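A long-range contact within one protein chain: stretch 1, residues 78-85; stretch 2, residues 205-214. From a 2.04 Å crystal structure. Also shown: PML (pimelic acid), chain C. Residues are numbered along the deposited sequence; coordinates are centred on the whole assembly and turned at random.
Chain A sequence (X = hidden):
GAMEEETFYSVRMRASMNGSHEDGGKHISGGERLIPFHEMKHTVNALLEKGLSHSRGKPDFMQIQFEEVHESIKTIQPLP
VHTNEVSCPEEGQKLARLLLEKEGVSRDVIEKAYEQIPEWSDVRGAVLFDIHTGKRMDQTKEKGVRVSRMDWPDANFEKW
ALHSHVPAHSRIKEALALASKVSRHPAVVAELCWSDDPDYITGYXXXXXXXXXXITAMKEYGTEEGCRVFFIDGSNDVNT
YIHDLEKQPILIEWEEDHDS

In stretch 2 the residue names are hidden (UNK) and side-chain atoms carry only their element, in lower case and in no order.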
# COMPACT_ATOMS: atom_id res chain seq x y z
N PRO A 78 20.89 -7.99 19.32
CA PRO A 78 19.95 -9.08 19.38
C PRO A 78 20.06 -9.75 20.73
O PRO A 78 21.10 -9.74 21.35
CB PRO A 78 20.40 -10.02 18.25
CG PRO A 78 21.87 -9.77 18.16
CD PRO A 78 22.06 -8.30 18.47
N LEU A 79 18.96 -10.34 21.17
CA LEU A 79 19.01 -11.27 22.29
C LEU A 79 20.03 -12.35 22.02
O LEU A 79 20.13 -12.84 20.90
CB LEU A 79 17.63 -11.90 22.50
CG LEU A 79 16.50 -10.95 22.90
CD1 LEU A 79 15.17 -11.66 22.76
CD2 LEU A 79 16.67 -10.40 24.32
N PRO A 80 20.68 -12.83 23.09
CA PRO A 80 21.34 -14.14 23.09
C PRO A 80 20.43 -15.30 22.72
O PRO A 80 19.26 -15.33 23.14
CB PRO A 80 21.84 -14.29 24.52
CG PRO A 80 21.02 -13.33 25.34
CD PRO A 80 20.49 -12.25 24.44
N VAL A 81 20.89 -16.13 21.79
CA VAL A 81 20.10 -17.22 21.28
C VAL A 81 20.56 -18.57 21.84
O VAL A 81 21.74 -18.82 21.99
CB VAL A 81 20.23 -17.27 19.76
CG1 VAL A 81 19.62 -18.53 19.20
CG2 VAL A 81 19.59 -16.03 19.17
N HIS A 82 19.61 -19.45 22.10
CA HIS A 82 19.89 -20.84 22.41
C HIS A 82 18.86 -21.73 21.68
O HIS A 82 17.67 -21.38 21.58
CB HIS A 82 19.81 -21.08 23.93
CG HIS A 82 20.11 -22.50 24.32
ND1 HIS A 82 21.29 -23.13 23.99
CD2 HIS A 82 19.33 -23.45 24.89
CE1 HIS A 82 21.22 -24.41 24.33
NE2 HIS A 82 20.05 -24.62 24.89
N THR A 83 19.36 -22.77 21.03
CA THR A 83 18.51 -23.68 20.30
C THR A 83 18.25 -24.93 21.12
O THR A 83 19.16 -25.64 21.47
CB THR A 83 19.11 -24.08 18.93
OG1 THR A 83 19.28 -22.91 18.13
CG2 THR A 83 18.16 -25.03 18.23
N ASN A 84 16.99 -25.16 21.45
CA ASN A 84 16.59 -26.36 22.16
C ASN A 84 16.07 -27.34 21.15
O ASN A 84 14.97 -27.17 20.61
CB ASN A 84 15.47 -26.03 23.14
CG ASN A 84 15.88 -24.96 24.14
OD1 ASN A 84 16.56 -25.25 25.09
ND2 ASN A 84 15.54 -23.71 23.84
N GLU A 85 16.79 -28.44 21.01
CA GLU A 85 16.40 -29.51 20.07
C GLU A 85 15.42 -30.41 20.79
O GLU A 85 15.73 -30.94 21.84
CB GLU A 85 17.63 -30.32 19.65
CG GLU A 85 18.78 -29.46 19.16
CD GLU A 85 18.70 -29.19 17.66
OE1 GLU A 85 17.91 -29.87 16.97
OE2 GLU A 85 19.41 -28.29 17.17
N UNK A 205 10.38 -19.12 22.66
CA UNK A 205 9.97 -18.28 23.79
C UNK A 205 11.13 -17.33 24.02
O UNK A 205 12.30 -17.69 23.82
c UNK A 205 8.54 -20.00 24.89
c UNK A 205 9.62 -18.28 26.29
c UNK A 205 9.78 -19.15 25.05
N UNK A 206 10.82 -16.06 24.25
CA UNK A 206 11.83 -15.05 24.45
C UNK A 206 11.54 -14.31 25.75
O UNK A 206 10.38 -14.04 26.08
c UNK A 206 11.84 -14.09 23.31
N UNK A 207 12.60 -13.81 26.35
CA UNK A 207 12.48 -12.92 27.50
C UNK A 207 13.82 -12.35 27.88
O UNK A 207 14.87 -12.77 27.38
N UNK A 208 13.78 -11.43 28.84
CA UNK A 208 14.91 -10.56 29.11
C UNK A 208 16.00 -11.40 29.71
O UNK A 208 17.16 -11.26 29.33
c UNK A 208 13.83 -8.27 29.47
c UNK A 208 14.53 -9.46 30.09
c UNK A 208 13.30 -7.34 30.58
n UNK A 208 11.31 -6.38 29.38
c UNK A 208 12.62 -6.10 30.02
N UNK A 209 15.63 -12.39 30.50
CA UNK A 209 16.64 -13.23 31.13
C UNK A 209 17.08 -14.39 30.27
O UNK A 209 18.27 -14.66 30.14
c UNK A 209 16.16 -13.73 32.46
c UNK A 209 14.28 -13.65 34.90
n UNK A 209 13.30 -12.72 34.28
c UNK A 209 15.67 -13.05 34.84
c UNK A 209 15.96 -12.58 33.43
N UNK A 210 16.12 -15.17 29.77
CA UNK A 210 16.49 -16.36 29.04
C UNK A 210 16.97 -16.04 27.62
O UNK A 210 17.42 -16.93 26.90
c UNK A 210 14.03 -16.74 28.44
s UNK A 210 12.71 -17.97 28.33
c UNK A 210 11.29 -16.88 28.35
c UNK A 210 15.31 -17.33 29.00
N UNK A 211 16.77 -14.81 27.18
CA UNK A 211 17.00 -14.46 25.78
C UNK A 211 16.00 -15.10 24.80
O UNK A 211 14.81 -15.23 25.10
N UNK A 212 16.52 -15.53 23.66
CA UNK A 212 15.70 -16.11 22.56
C UNK A 212 15.92 -17.61 22.51
O UNK A 212 16.98 -18.09 22.07
c UNK A 212 14.03 -16.33 17.55
c UNK A 212 15.31 -15.90 19.99
o UNK A 212 13.33 -16.59 16.42
c UNK A 212 14.15 -15.22 19.66
c UNK A 212 16.12 -15.48 21.24
c UNK A 212 15.89 -16.69 19.02
c UNK A 212 13.50 -15.43 18.47
c UNK A 212 15.22 -16.96 17.82
N UNK A 213 14.94 -18.35 23.02
CA UNK A 213 15.06 -19.77 23.21
C UNK A 213 14.29 -20.46 22.10
O UNK A 213 13.07 -20.52 22.15
o UNK A 213 16.58 -21.72 25.71
c UNK A 213 15.30 -19.67 25.75
n UNK A 213 17.56 -19.90 26.58
c UNK A 213 14.49 -20.17 24.57
c UNK A 213 16.53 -20.52 26.02
N UNK A 214 15.00 -20.86 21.04
CA UNK A 214 14.34 -21.54 19.94
C UNK A 214 13.95 -22.94 20.36
O UNK A 214 14.72 -23.63 20.98
c UNK A 214 16.86 -20.41 17.20
c UNK A 214 16.60 -21.84 15.22
c UNK A 214 15.30 -21.63 18.73
c UNK A 214 15.86 -20.30 18.33
n UNK A 214 17.61 -22.60 15.60
n UNK A 214 16.21 -20.82 15.97
n UNK A 214 15.97 -22.12 14.09
C1 PML C . 13.20 -19.32 14.38
O11 PML C . 14.01 -18.94 15.28
O12 PML C . 13.55 -20.18 13.50
C2 PML C . 11.71 -19.02 14.63
C3 PML C . 10.94 -18.28 13.55
C4 PML C . 9.45 -18.66 13.48
C5 PML C . 8.49 -17.48 13.48
C6 PML C . 7.43 -17.52 12.39
C7 PML C . 8.04 -17.54 10.99
O71 PML C . 8.79 -16.59 10.64
O72 PML C . 7.69 -18.43 10.18

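Position 205 carries three side-chain carbons, one bonded to the other two. A beta-branched, all-carbon side chain is valine, V205; it lies out of reach of stretch 1, and its backbone pairs with position 213 in both directions (N to O 3.1 Å, O to N 2.8 Å). Position 206 has a single carbon, so it is alanine, A206, whose CB lies 4.2 Å from L79 CD1. Position 207 has no side-chain atom and is glycine, G207; its N donates to the O of position 211 at 2.9 Å, closing a hairpin.

Positions 208 and 209 each show four carbons in a row ending in nitrogen, the pattern of lysine. K208 and K209 point away from stretch 1, and their amines bond elsewhere in the structure. Position 210 has an unbranched chain of two carbons, sulfur and a carbon, hence methionine, M210, also directed away.

Position 211 lacks side-chain atoms. Its phi of 68° favours glycine, and an ideal CB would sit 2.4 Å from P80 O, a clash; this is G211. Position 212 has one carbon leading to a six-carbon ring that bears an oxygen: tyrosine, Y212. Its CB packs 4.1 Å from L79 CB and its CD2 3.8 Å from V81 CG2, while OH donates to pimelate O11 at 2.7 Å.

Position 213 shows three carbons, the third carrying oxygen and nitrogen, which is glutamine, Q213. OE1 accepts from N84 ND2 at 2.9 Å and lies at the edge of the H82 ring, 3.4 Å from CD2 of H82; NE2 donates to M210 O at 3.0 Å, bracing the turn. Position 214 has three carbons, a nitrogen, then a carbon bearing two nitrogens: arginine, R214. NH1 donates to T83 OG1 at 3.0 Å, and NE and NH2 reach pimelate O11 and O12 at 3.0 and 3.2 Å.

The contact is a parallel strand pairing, with axes 20° apart and 4.7 Å at closest approach. A backbone ladder sets the register: Y212 N to P80 O (2.8 Å, 175°), H82 N to Y212 O (3.0 Å, 165°), R214 N to H82 O (2.8 Å, 143°) and N84 N to R214 O (2.8 Å, 163°). V81, Y212, T83 and R214 share one face, where apolar packing meets the T83-R214 bond and two side chains hold one pimelate carboxylate; H82 and Q213 occupy the other. Together the stretches bury 544 Å².

Stretch 2 (205-214) VAGKKMGYQR
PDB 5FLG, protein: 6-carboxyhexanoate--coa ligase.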